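Long-range contacts in bradyzoite pseudokinase 1 (PDB 6M7Z), which helps regulate the membrane ultrastructure of the Toxoplasma parasitophorous vacuole and has a divergent kinase fold without the glycine-rich loop: residues Ile101-Ser106 against His161-Leu166; Ala150-Ala155 against Glu302-Gly307; Ala156-His161 against Thr286-Met291; Ser232-Leu237 against Gln274-Glu279. All blocks are in the same frame, centred on the assembly; numbering follows the deposited sequence.

Interaction 1: Ile101-Ser106 against His161-Leu166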
loop_
_atom_site.group_PDB
_atom_site.type_symbol
_atom_site.label_atom_id
_atom_site.label_comp_id
_atom_site.label_asym_id
_atom_site.label_seq_id
_atom_site.Cartn_x
_atom_site.Cartn_y
_atom_site.Cartn_z
ATOM N N ILE A 101 1.515 -15.322 -1.694
ATOM C CA ILE A 101 2.863 -14.804 -1.972
ATOM C C ILE A 101 3.388 -13.891 -0.855
ATOM O O ILE A 101 4.555 -13.978 -0.490
ATOM C CB ILE A 101 2.888 -14.116 -3.349
ATOM C CG1 ILE A 101 2.563 -15.152 -4.428
ATOM C CG2 ILE A 101 4.224 -13.409 -3.583
ATOM C CD1 ILE A 101 3.057 -14.792 -5.820
ATOM N N LEU A 102 2.544 -13.014 -0.316
ATOM C CA LEU A 102 2.957 -12.110 0.730
ATOM C C LEU A 102 2.829 -12.824 2.071
ATOM O O LEU A 102 1.829 -13.495 2.327
ATOM C CB LEU A 102 2.091 -10.847 0.673
ATOM C CG LEU A 102 2.105 -10.097 -0.656
ATOM C CD1 LEU A 102 1.029 -9.012 -0.650
ATOM C CD2 LEU A 102 3.498 -9.514 -0.938
ATOM N N PRO A 103 3.824 -12.690 2.972
ATOM C CA PRO A 103 3.680 -13.173 4.346
ATOM C C PRO A 103 2.417 -12.598 5.006
ATOM O O PRO A 103 1.951 -11.540 4.608
ATOM C CB PRO A 103 4.929 -12.642 5.065
ATOM C CG PRO A 103 5.927 -12.374 3.959
ATOM C CD PRO A 103 5.118 -12.033 2.720
ATOM N N LYS A 104 1.898 -13.298 6.018
ATOM C CA LYS A 104 0.641 -12.931 6.659
ATOM C C LYS A 104 0.751 -11.513 7.234
ATOM O O LYS A 104 -0.227 -10.782 7.206
ATOM C CB LYS A 104 0.264 -14.007 7.691
ATOM C CG LYS A 104 -0.752 -13.654 8.777
ATOM C CD LYS A 104 -2.203 -13.645 8.363
ATOM C CE LYS A 104 -3.073 -13.101 9.473
ATOM N NZ LYS A 104 -4.475 -12.924 9.035
ATOM N N ARG A 105 1.917 -11.137 7.771
ATOM C CA ARG A 105 2.141 -9.735 8.120
ATOM C C ARG A 105 3.621 -9.382 7.916
ATOM O O ARG A 105 4.477 -9.697 8.738
ATOM C CB ARG A 105 1.660 -9.432 9.550
ATOM C CG ARG A 105 0.204 -9.724 9.898
ATOM C CD ARG A 105 -0.802 -8.661 9.452
ATOM N NE ARG A 105 -2.134 -8.882 9.998
ATOM C CZ ARG A 105 -3.232 -9.179 9.294
ATOM N NH1 ARG A 105 -3.182 -9.365 7.985
ATOM N NH2 ARG A 105 -4.396 -9.272 9.908
ATOM N N SER A 106 3.917 -8.806 6.746
ATOM C CA SER A 106 5.090 -7.976 6.540
ATOM C C SER A 106 4.779 -6.638 7.189
ATOM O O SER A 106 3.774 -6.023 6.852
ATOM C CB SER A 106 5.410 -7.807 5.081
ATOM O OG SER A 106 5.563 -9.053 4.426
ATOM N N HIS A 161 10.880 -5.891 -2.531
ATOM C CA HIS A 161 11.960 -6.424 -3.388
ATOM C C HIS A 161 12.495 -7.753 -2.832
ATOM O O HIS A 161 12.733 -8.674 -3.604
ATOM C CB HIS A 161 13.059 -5.367 -3.600
ATOM C CG HIS A 161 12.631 -4.236 -4.474
ATOM N ND1 HIS A 161 13.456 -3.173 -4.765
ATOM C CD2 HIS A 161 11.456 -3.982 -5.089
ATOM C CE1 HIS A 161 12.844 -2.358 -5.602
ATOM N NE2 HIS A 161 11.599 -2.808 -5.770
ATOM N N ASN A 162 12.630 -7.863 -1.500
ATOM C CA ASN A 162 13.127 -9.086 -0.838
ATOM C C ASN A 162 12.205 -10.295 -1.083
ATOM O O ASN A 162 12.650 -11.423 -0.938
ATOM C CB ASN A 162 13.298 -8.903 0.673
ATOM C CG ASN A 162 14.428 -7.953 1.042
ATOM O OD1 ASN A 162 15.293 -7.643 0.217
ATOM N ND2 ASN A 162 14.425 -7.455 2.273
ATOM N N LEU A 163 10.935 -10.073 -1.428
ATOM C CA LEU A 163 9.999 -11.162 -1.754
ATOM C C LEU A 163 10.026 -11.471 -3.261
ATOM O O LEU A 163 9.250 -12.299 -3.734
ATOM C CB LEU A 163 8.580 -10.767 -1.333
ATOM C CG LEU A 163 8.365 -10.505 0.154
ATOM C CD1 LEU A 163 7.036 -9.766 0.420
ATOM C CD2 LEU A 163 8.383 -11.827 0.902
ATOM N N GLY A 164 10.892 -10.786 -4.017
ATOM C CA GLY A 164 11.032 -10.985 -5.455
ATOM C C GLY A 164 9.983 -10.235 -6.274
ATOM O O GLY A 164 9.665 -10.645 -7.403
ATOM N N LEU A 165 9.441 -9.131 -5.739
ATOM C CA LEU A 165 8.368 -8.380 -6.406
ATOM C C LEU A 165 8.807 -6.926 -6.627
ATOM O O LEU A 165 9.319 -6.270 -5.707
ATOM C CB LEU A 165 7.098 -8.426 -5.549
ATOM C CG LEU A 165 6.419 -9.793 -5.436
ATOM C CD1 LEU A 165 5.319 -9.768 -4.389
ATOM C CD2 LEU A 165 5.859 -10.240 -6.779
ATOM N N LEU A 166 8.563 -6.419 -7.844
ATOM C CA LEU A 166 8.524 -4.989 -8.124
ATOM C C LEU A 166 7.124 -4.464 -7.810
ATOM O O LEU A 166 6.123 -5.209 -7.959
ATOM C CB LEU A 166 8.813 -4.753 -9.601
ATOM C CG LEU A 166 10.233 -5.097 -10.041
ATOM C CD1 LEU A 166 10.425 -4.890 -11.526
ATOM C CD2 LEU A 166 11.264 -4.297 -9.267
#
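L102 and L163 mark the closest backbone approach, 7.5 Å between their CA atoms, too far apart for main-chain pairing, and no hydrogen bond joins 101-106 to 161-166. L163 gives up the most surface: its forked end meets the ring of P103 tip to tip, CD2 lying 3.7 Å from P103 CD. The other branch, CD1, lies 3.8 Å from L102 CD2, the two leucines crossing at about a right angle. That same L102 methyl is also 3.9 Å from L165 CD1, so it bridges L163 and L165. I101 extends the patch, its CG2 lying 3.9 Å from L165 CD1. CG2 is the branch that does the touching because CG1 is turned beside the backbone N (chi1 -62°). Branched leucines suit a place where one residue must touch two neighbours, and the stiff, puckered proline ring offers CG and CD as an apolar end. The turn carrying L163 is a type I turn from H161 to G164, closed by G164 N to H161 O at 2.8 Å. G164, with phi of 82°, ends the preceding helix in a Schellman motif that suits glycine. By sequence order, helix 88-101 probably corresponds to kinase helix αC and helix 146-161 to αE, which would make this the αC-β4 loop resting on the end of αE, a junction of the two lobes in the protein kinase fold.

Interaction 2: Ala150-Ala155 against Glu302-Gly307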
loop_
_atom_site.group_PDB
_atom_site.type_symbol
_atom_site.label_atom_id
_atom_site.label_comp_id
_atom_site.label_asym_id
_atom_site.label_seq_id
_atom_site.Cartn_x
_atom_site.Cartn_y
_atom_site.Cartn_z
ATOM N N ALA A 150 10.877 9.190 4.892
ATOM C CA ALA A 150 11.633 8.779 3.716
ATOM C C ALA A 150 12.262 7.403 3.952
ATOM O O ALA A 150 12.258 6.564 3.072
ATOM C CB ALA A 150 12.674 9.816 3.389
ATOM N N ALA A 151 12.779 7.185 5.164
ATOM C CA ALA A 151 13.437 5.926 5.511
ATOM C C ALA A 151 12.387 4.796 5.566
ATOM O O ALA A 151 12.643 3.695 5.094
ATOM C CB ALA A 151 14.180 6.071 6.818
ATOM N N ASN A 152 11.220 5.104 6.152
ATOM C CA ASN A 152 10.051 4.203 6.234
ATOM C C ASN A 152 9.656 3.764 4.806
ATOM O O ASN A 152 9.407 2.581 4.544
ATOM C CB ASN A 152 8.935 4.893 7.034
ATOM C CG ASN A 152 7.808 3.982 7.502
ATOM O OD1 ASN A 152 7.398 3.063 6.793
ATOM N ND2 ASN A 152 7.270 4.249 8.688
ATOM N N MET A 153 9.674 4.720 3.864
ATOM C CA MET A 153 9.246 4.472 2.502
ATOM C C MET A 153 10.246 3.569 1.766
ATOM O O MET A 153 9.825 2.594 1.108
ATOM C CB MET A 153 9.047 5.782 1.733
ATOM C CG MET A 153 7.730 6.485 2.063
ATOM S SD MET A 153 7.718 8.265 1.730
ATOM C CE MET A 153 7.728 8.255 -0.060
ATOM N N VAL A 154 11.546 3.873 1.885
ATOM C CA VAL A 154 12.618 3.051 1.283
ATOM C C VAL A 154 12.555 1.627 1.854
ATOM O O VAL A 154 12.673 0.656 1.123
ATOM C CB VAL A 154 14.020 3.656 1.512
ATOM C CG1 VAL A 154 15.121 2.760 0.977
ATOM C CG2 VAL A 154 14.179 5.028 0.909
ATOM N N ALA A 155 12.402 1.521 3.174
ATOM C CA ALA A 155 12.399 0.233 3.857
ATOM C C ALA A 155 11.231 -0.616 3.348
ATOM O O ALA A 155 11.372 -1.816 3.164
ATOM C CB ALA A 155 12.312 0.421 5.355
ATOM N N GLU A 302 16.784 -1.420 11.226
ATOM C CA GLU A 302 16.183 -2.667 11.694
ATOM C C GLU A 302 14.844 -2.362 12.384
ATOM O O GLU A 302 13.900 -3.141 12.236
ATOM C CB GLU A 302 17.133 -3.452 12.602
ATOM C CG GLU A 302 16.781 -4.937 12.651
ATOM C CD GLU A 302 17.783 -5.854 13.333
ATOM O OE1 GLU A 302 18.136 -5.589 14.508
ATOM O OE2 GLU A 302 18.191 -6.860 12.697
ATOM N N ASP A 303 14.768 -1.234 13.109
ATOM C CA ASP A 303 13.544 -0.815 13.833
ATOM C C ASP A 303 12.472 -0.321 12.849
ATOM O O ASP A 303 11.267 -0.572 13.055
ATOM C CB ASP A 303 13.824 0.288 14.855
ATOM C CG ASP A 303 14.628 -0.173 16.054
ATOM O OD1 ASP A 303 14.399 -1.311 16.510
ATOM O OD2 ASP A 303 15.467 0.611 16.529
ATOM N N ILE A 304 12.908 0.398 11.807
ATOM C CA ILE A 304 12.020 0.866 10.750
ATOM C C ILE A 304 11.347 -0.363 10.118
ATOM O O ILE A 304 10.119 -0.397 9.989
ATOM C CB ILE A 304 12.774 1.702 9.691
ATOM C CG1 ILE A 304 13.616 2.826 10.309
ATOM C CG2 ILE A 304 11.785 2.224 8.658
ATOM C CD1 ILE A 304 14.537 3.574 9.350
ATOM N N GLU A 305 12.167 -1.369 9.779
ATOM C CA GLU A 305 11.745 -2.581 9.075
ATOM C C GLU A 305 10.817 -3.433 9.948
ATOM O O GLU A 305 10.004 -4.178 9.416
ATOM C CB GLU A 305 12.956 -3.392 8.614
ATOM C CG GLU A 305 13.706 -2.745 7.462
ATOM C CD GLU A 305 15.012 -3.405 7.053
ATOM O OE1 GLU A 305 15.524 -3.074 5.967
ATOM O OE2 GLU A 305 15.519 -4.238 7.824
ATOM N N GLU A 306 10.934 -3.315 11.275
ATOM C CA GLU A 306 10.080 -4.059 12.206
ATOM C C GLU A 306 8.757 -3.321 12.410
ATOM O O GLU A 306 7.827 -3.872 13.000
ATOM C CB GLU A 306 10.757 -4.275 13.563
ATOM C CG GLU A 306 11.863 -5.328 13.564
ATOM C CD GLU A 306 11.666 -6.564 12.694
ATOM O OE1 GLU A 306 12.582 -6.877 11.894
ATOM O OE2 GLU A 306 10.604 -7.220 12.816
ATOM N N GLY A 307 8.685 -2.068 11.948
ATOM C CA GLY A 307 7.423 -1.336 11.875
ATOM C C GLY A 307 7.173 -0.475 13.098
ATOM O O GLY A 307 6.014 -0.199 13.438
#
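I304, which has more surface buried than any other residue of the pair, lies against one face of helix 150-155 and splits its contacts between two branches. The end of its longer arm, CD1, reaches A151 and stops 3.6 Å from A151 CB. Its shorter branch, CG2, lies 3.6 Å from N152 CA and 3.8 Å from A155 CB. With CG1 turned beside the backbone N (chi1 -51°), CG2 is left anti to that N, and the two branches spread over the residues of a single helix turn. A155, second in buried area, shows why alanine suits this face: its lone methyl touches I304 and lets the helices come near, their axes 9.3 Å apart at closest approach and crossing at -68°. A151, one turn earlier, is equally small. In kinase terms helix 146-161 probably corresponds to αE of the C-terminal lobe, and helix 301-306 is a short helix that follows the probable αI, 287-291, laid across αE. E305 adds its aliphatic part, CG lying 4.1 Å from A155 CB, while its extended chain carries the carboxylate onward; M291 also touches this side chain. The short helix stops at G307 in a Schellman motif, with G307 N bonded to I304 O at 2.9 Å; at these backbone angles a side chain would collide with the carbonyl oxygen of E306, so glycine fits.

Interaction 3: Ala156-His161 against Thr286-Met291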
loop_
_atom_site.group_PDB
_atom_site.type_symbol
_atom_site.label_atom_id
_atom_site.label_comp_id
_atom_site.label_asym_id
_atom_site.label_seq_id
_atom_site.Cartn_x
_atom_site.Cartn_y
_atom_site.Cartn_z
ATOM N N ALA A 156 10.078 0.033 3.156
ATOM C CA ALA A 156 8.859 -0.653 2.747
ATOM C C ALA A 156 9.071 -1.267 1.354
ATOM O O ALA A 156 8.749 -2.446 1.126
ATOM C CB ALA A 156 7.699 0.296 2.780
ATOM N N LEU A 157 9.654 -0.473 0.451
ATOM C CA LEU A 157 9.941 -0.916 -0.906
ATOM C C LEU A 157 10.924 -2.097 -0.883
ATOM O O LEU A 157 10.728 -3.093 -1.587
ATOM C CB LEU A 157 10.531 0.249 -1.710
ATOM C CG LEU A 157 10.802 -0.049 -3.184
ATOM C CD1 LEU A 157 9.578 -0.637 -3.850
ATOM C CD2 LEU A 157 11.236 1.203 -3.913
ATOM N N LYS A 158 11.974 -1.978 -0.064
ATOM C CA LYS A 158 12.982 -3.023 0.083
ATOM C C LYS A 158 12.323 -4.337 0.518
ATOM O O LYS A 158 12.673 -5.400 -0.012
ATOM C CB LYS A 158 14.062 -2.621 1.091
ATOM C CG LYS A 158 15.312 -3.491 1.009
ATOM C CD LYS A 158 16.242 -3.395 2.191
ATOM C CE LYS A 158 17.185 -4.579 2.271
ATOM N NZ LYS A 158 17.544 -4.880 3.677
ATOM N N SER A 159 11.389 -4.260 1.471
ATOM C CA SER A 159 10.719 -5.451 1.968
ATOM C C SER A 159 9.946 -6.138 0.832
ATOM O O SER A 159 9.826 -7.351 0.830
ATOM C CB SER A 159 9.847 -5.160 3.185
ATOM O OG SER A 159 8.587 -4.596 2.840
ATOM N N LEU A 160 9.468 -5.372 -0.156
ATOM C CA LEU A 160 8.765 -5.951 -1.297
ATOM C C LEU A 160 9.769 -6.585 -2.272
ATOM O O LEU A 160 9.547 -7.684 -2.778
ATOM C CB LEU A 160 7.923 -4.874 -1.985
ATOM C CG LEU A 160 6.968 -5.376 -3.068
ATOM C CD1 LEU A 160 5.839 -6.226 -2.489
ATOM C CD2 LEU A 160 6.389 -4.200 -3.828
ATOM N N HIS A 161 10.880 -5.891 -2.531
ATOM C CA HIS A 161 11.960 -6.424 -3.388
ATOM C C HIS A 161 12.495 -7.753 -2.832
ATOM O O HIS A 161 12.733 -8.674 -3.604
ATOM C CB HIS A 161 13.059 -5.367 -3.600
ATOM C CG HIS A 161 12.631 -4.236 -4.474
ATOM N ND1 HIS A 161 13.456 -3.173 -4.765
ATOM C CD2 HIS A 161 11.456 -3.982 -5.089
ATOM C CE1 HIS A 161 12.844 -2.358 -5.602
ATOM N NE2 HIS A 161 11.599 -2.808 -5.770
ATOM N N THR A 286 21.278 1.927 -5.991
ATOM C CA THR A 286 20.519 0.775 -5.495
ATOM C C THR A 286 19.870 1.146 -4.158
ATOM O O THR A 286 20.228 2.160 -3.537
ATOM C CB THR A 286 21.422 -0.448 -5.288
ATOM O OG1 THR A 286 22.276 -0.140 -4.184
ATOM C CG2 THR A 286 22.252 -0.802 -6.504
ATOM N N ILE A 287 18.954 0.289 -3.703
ATOM C CA ILE A 287 18.295 0.442 -2.404
ATOM C C ILE A 287 19.370 0.502 -1.309
ATOM O O ILE A 287 19.282 1.339 -0.409
ATOM C CB ILE A 287 17.292 -0.702 -2.142
ATOM C CG1 ILE A 287 16.181 -0.759 -3.195
ATOM C CG2 ILE A 287 16.736 -0.614 -0.725
ATOM C CD1 ILE A 287 15.240 0.422 -3.157
ATOM N N GLU A 288 20.375 -0.381 -1.408
ATOM C CA GLU A 288 21.469 -0.500 -0.423
ATOM C C GLU A 288 22.231 0.834 -0.331
ATOM O O GLU A 288 22.495 1.331 0.761
ATOM C CB GLU A 288 22.431 -1.650 -0.764
ATOM C CG GLU A 288 21.790 -2.969 -1.200
ATOM C CD GLU A 288 20.777 -3.604 -0.253
ATOM O OE1 GLU A 288 20.931 -3.444 0.976
ATOM O OE2 GLU A 288 19.835 -4.262 -0.748
ATOM N N GLU A 289 22.570 1.416 -1.486
ATOM C CA GLU A 289 23.272 2.702 -1.538
ATOM C C GLU A 289 22.379 3.817 -0.982
ATOM O O GLU A 289 22.859 4.663 -0.238
ATOM C CB GLU A 289 23.723 3.013 -2.965
ATOM C CG GLU A 289 24.807 2.077 -3.466
ATOM C CD GLU A 289 25.088 2.173 -4.952
ATOM O OE1 GLU A 289 25.733 1.251 -5.488
ATOM O OE2 GLU A 289 24.662 3.163 -5.566
ATOM N N ILE A 290 21.082 3.802 -1.326
ATOM C CA ILE A 290 20.122 4.797 -0.821
ATOM C C ILE A 290 20.109 4.765 0.715
ATOM O O ILE A 290 20.077 5.819 1.348
ATOM C CB ILE A 290 18.711 4.568 -1.401
ATOM C CG1 ILE A 290 18.641 4.940 -2.883
ATOM C CG2 ILE A 290 17.647 5.302 -0.584
ATOM C CD1 ILE A 290 17.473 4.328 -3.611
ATOM N N MET A 291 20.121 3.558 1.298
ATOM C CA MET A 291 20.023 3.381 2.751
ATOM C C MET A 291 21.279 3.909 3.468
ATOM O O MET A 291 21.220 4.199 4.662
ATOM C CB MET A 291 19.799 1.905 3.107
ATOM C CG MET A 291 18.360 1.458 2.924
ATOM S SD MET A 291 18.038 -0.193 3.587
ATOM C CE MET A 291 16.272 -0.116 3.871
#
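K158 crosses I287 and M291 and carries most of the contact. Its CB starts 3.8 Å from I287 CG2, and CG is closer still, 3.6 Å from the same methyl. CG stands anti to the backbone N (chi1 -165°), and the rest of the chain continues extended. CD then meets the end of M291, 3.7 Å from its CE, the two side chains crossing at about a right angle. CE lies 4.0 Å from E288 OE2 and NZ 4.6 Å from E288 OE1, beyond a salt bridge, though that poorly ordered glutamate is only approximately placed; E305 forms a long, weak ion pair with NZ. A long lysine suits this spot, since its methylenes cover apolar residues while its charge sits near two acids. I287 reaches deeper with CD1, 4.1 Å from L157 CD2, and its CG1 lies near H161 ND1, while H161 NE2 is hydrogen-bonded to D233. T286 caps helix 287-291, OG1 accepting from E289 N at 3.1 Å. The axes of 156-161 and 287-291 run roughly antiparallel, at 154°, 11.3 Å apart at closest approach, consistent with αE and αI packing in the C-terminal lobe of the protein kinase fold.

Interaction 4: Ser232-Leu237 against Gln274-Glu279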
loop_
_atom_site.group_PDB
_atom_site.type_symbol
_atom_site.label_atom_id
_atom_site.label_comp_id
_atom_site.label_asym_id
_atom_site.label_seq_id
_atom_site.Cartn_x
_atom_site.Cartn_y
_atom_site.Cartn_z
ATOM N N SER A 232 13.614 1.035 -11.967
ATOM C CA SER A 232 12.415 1.820 -12.311
ATOM C C SER A 232 11.592 2.115 -11.042
ATOM O O SER A 232 11.035 3.189 -10.920
ATOM C CB SER A 232 11.582 1.184 -13.423
ATOM O OG SER A 232 11.286 -0.185 -13.154
ATOM N N ASP A 233 11.562 1.189 -10.078
ATOM C CA ASP A 233 10.962 1.449 -8.749
ATOM C C ASP A 233 11.750 2.559 -8.031
ATOM O O ASP A 233 11.136 3.411 -7.378
ATOM C CB ASP A 233 10.853 0.183 -7.897
ATOM C CG ASP A 233 9.587 -0.647 -8.129
ATOM O OD1 ASP A 233 8.713 -0.213 -8.945
ATOM O OD2 ASP A 233 9.464 -1.723 -7.470
ATOM N N VAL A 234 13.087 2.572 -8.177
ATOM C CA VAL A 234 13.922 3.629 -7.570
ATOM C C VAL A 234 13.536 4.989 -8.168
ATOM O O VAL A 234 13.405 5.962 -7.441
ATOM C CB VAL A 234 15.434 3.364 -7.751
ATOM C CG1 VAL A 234 16.271 4.611 -7.468
ATOM C CG2 VAL A 234 15.914 2.195 -6.914
ATOM N N TYR A 235 13.398 5.044 -9.494
ATOM C CA TYR A 235 12.982 6.262 -10.190
ATOM C C TYR A 235 11.651 6.767 -9.597
ATOM O O TYR A 235 11.549 7.923 -9.184
ATOM C CB TYR A 235 12.883 6.025 -11.705
ATOM C CG TYR A 235 12.424 7.248 -12.461
ATOM C CD1 TYR A 235 13.328 8.190 -12.922
ATOM C CD2 TYR A 235 11.073 7.491 -12.671
ATOM C CE1 TYR A 235 12.907 9.328 -13.595
ATOM C CE2 TYR A 235 10.639 8.626 -13.327
ATOM C CZ TYR A 235 11.555 9.558 -13.777
ATOM O OH TYR A 235 11.101 10.682 -14.403
ATOM N N SER A 236 10.647 5.885 -9.542
ATOM C CA SER A 236 9.285 6.239 -9.087
ATOM C C SER A 236 9.309 6.751 -7.646
ATOM O O SER A 236 8.596 7.676 -7.311
ATOM C CB SER A 236 8.333 5.064 -9.197
ATOM O OG SER A 236 8.174 4.668 -10.548
ATOM N N LEU A 237 10.106 6.111 -6.789
ATOM C CA LEU A 237 10.183 6.503 -5.396
ATOM C C LEU A 237 10.889 7.864 -5.302
ATOM O O LEU A 237 10.571 8.692 -4.434
ATOM C CB LEU A 237 10.920 5.434 -4.595
ATOM C CG LEU A 237 11.057 5.747 -3.108
ATOM C CD1 LEU A 237 9.689 5.802 -2.445
ATOM C CD2 LEU A 237 11.936 4.726 -2.422
ATOM N N GLN A 274 17.253 13.672 -6.482
ATOM C CA GLN A 274 17.875 14.035 -7.772
ATOM C C GLN A 274 18.731 12.863 -8.296
ATOM O O GLN A 274 18.799 12.628 -9.506
ATOM C CB GLN A 274 18.680 15.333 -7.646
ATOM C CG GLN A 274 18.974 16.028 -8.973
ATOM C CD GLN A 274 17.756 16.515 -9.734
ATOM O OE1 GLN A 274 16.957 17.317 -9.250
ATOM N NE2 GLN A 274 17.621 16.057 -10.969
ATOM N N LYS A 275 19.374 12.110 -7.392
ATOM C CA LYS A 275 20.145 10.922 -7.785
ATOM C C LYS A 275 19.200 9.831 -8.299
ATOM O O LYS A 275 19.515 9.136 -9.284
ATOM C CB LYS A 275 20.970 10.383 -6.614
ATOM C CG LYS A 275 22.103 11.282 -6.163
ATOM C CD LYS A 275 22.736 10.834 -4.846
ATOM C CE LYS A 275 23.424 11.955 -4.080
ATOM N NZ LYS A 275 23.083 11.966 -2.628
ATOM N N MET A 276 18.047 9.686 -7.620
ATOM C CA MET A 276 17.107 8.594 -7.869
ATOM C C MET A 276 16.373 8.801 -9.203
ATOM O O MET A 276 15.967 7.816 -9.809
ATOM C CB MET A 276 16.107 8.475 -6.715
ATOM C CG MET A 276 16.763 7.984 -5.446
ATOM S SD MET A 276 15.764 8.126 -3.946
ATOM C CE MET A 276 14.631 6.755 -4.187
ATOM N N ILE A 277 16.252 10.050 -9.678
ATOM C CA ILE A 277 15.509 10.344 -10.918
ATOM C C ILE A 277 16.449 10.605 -12.105
ATOM O O ILE A 277 16.015 11.168 -13.122
ATOM C CB ILE A 277 14.526 11.519 -10.722
ATOM C CG1 ILE A 277 15.260 12.855 -10.531
ATOM C CG2 ILE A 277 13.531 11.197 -9.600
ATOM C CD1 ILE A 277 14.367 14.039 -10.247
ATOM N N GLU A 278 17.714 10.184 -12.007
ATOM C CA GLU A 278 18.640 10.236 -13.161
ATOM C C GLU A 278 17.994 9.514 -14.355
ATOM O O GLU A 278 17.399 8.438 -14.198
ATOM C CB GLU A 278 19.983 9.611 -12.788
ATOM C CG GLU A 278 20.894 10.521 -11.975
ATOM C CD GLU A 278 21.480 11.719 -12.730
ATOM O OE1 GLU A 278 21.494 11.679 -13.991
ATOM O OE2 GLU A 278 21.850 12.717 -12.066
ATOM N N GLU A 279 18.105 10.124 -15.541
ATOM C CA GLU A 279 17.493 9.627 -16.777
ATOM C C GLU A 279 18.002 8.203 -17.074
ATOM O O GLU A 279 17.238 7.362 -17.508
ATOM C CB GLU A 279 17.767 10.597 -17.932
ATOM C CG GLU A 279 16.987 10.295 -19.211
ATOM C CD GLU A 279 17.323 11.134 -20.449
ATOM O OE1 GLU A 279 17.068 10.648 -21.591
ATOM O OE2 GLU A 279 17.820 12.282 -20.291
#
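M276 turns about its CG-SD bond (chi3 76°), which sets CE against helix 232-237, where it lies 3.6 Å from V234 O and 3.8 Å from L237 CD2. V234 sends CG1 anti to its backbone N (chi1 165°), bringing that methyl to 3.9 Å from M276 CB; the two side chains cross at about a right angle. Methionine is apt here, because an unbranched, flexible chain can follow the helix surface and still end in a methyl that packs against L237. L237, by contrast, presents a compact branched end to that methyl.

Y235 takes the other half of the contact. The backbones come closest at this residue, and its CA lies 3.4 Å from M276 O, a CH...O contact with an angle of 154° at the hydrogen. Its ring turns an edge to the chain just past the end of the helix: I277 O lies near the ring plane, 3.6 Å from CE1, and CE1 is also 4.0 Å from I277 CB. A tyrosine edge, with its slightly positive hydrogens, is a reasonable neighbour for a carbonyl oxygen. No hydrogen bond crosses between the segments.

The helix ending at M276 leads into a loop whose E278 O accepts a hydrogen bond from R284, which also touches the Y235 side chain. Helix 230-248, the probable αF, thus has helix 263-276 packed on it through M276, while I290 of helix 287-291 touches both V234 and M276, and L237 reaches M153, V154 and L157 of helix 146-161.

In the fold
Interactions 2 and 3 share helix 146-161, their centres 10 Å apart, with V154 and A155 touching I290 and M291. Interaction 4 joins them from the probable αF, its centre 12 Å from that of interaction 3, and M276 CE lies 3.8 Å from I290 CD1. Interaction 1 begins where helix 146-161 ends and ties that end to the N-terminal lobe, its centre 13 Å from that of interaction 3 and 22 Å from that of interaction 4. D233, within 232-237, links these regions: its carboxylate is hydrogen-bonded to H161 and to the backbone N atoms of H167 and R168, probably the start of the HRD-like catalytic-loop motif; the αF aspartate of related kinases binds this backbone similarly.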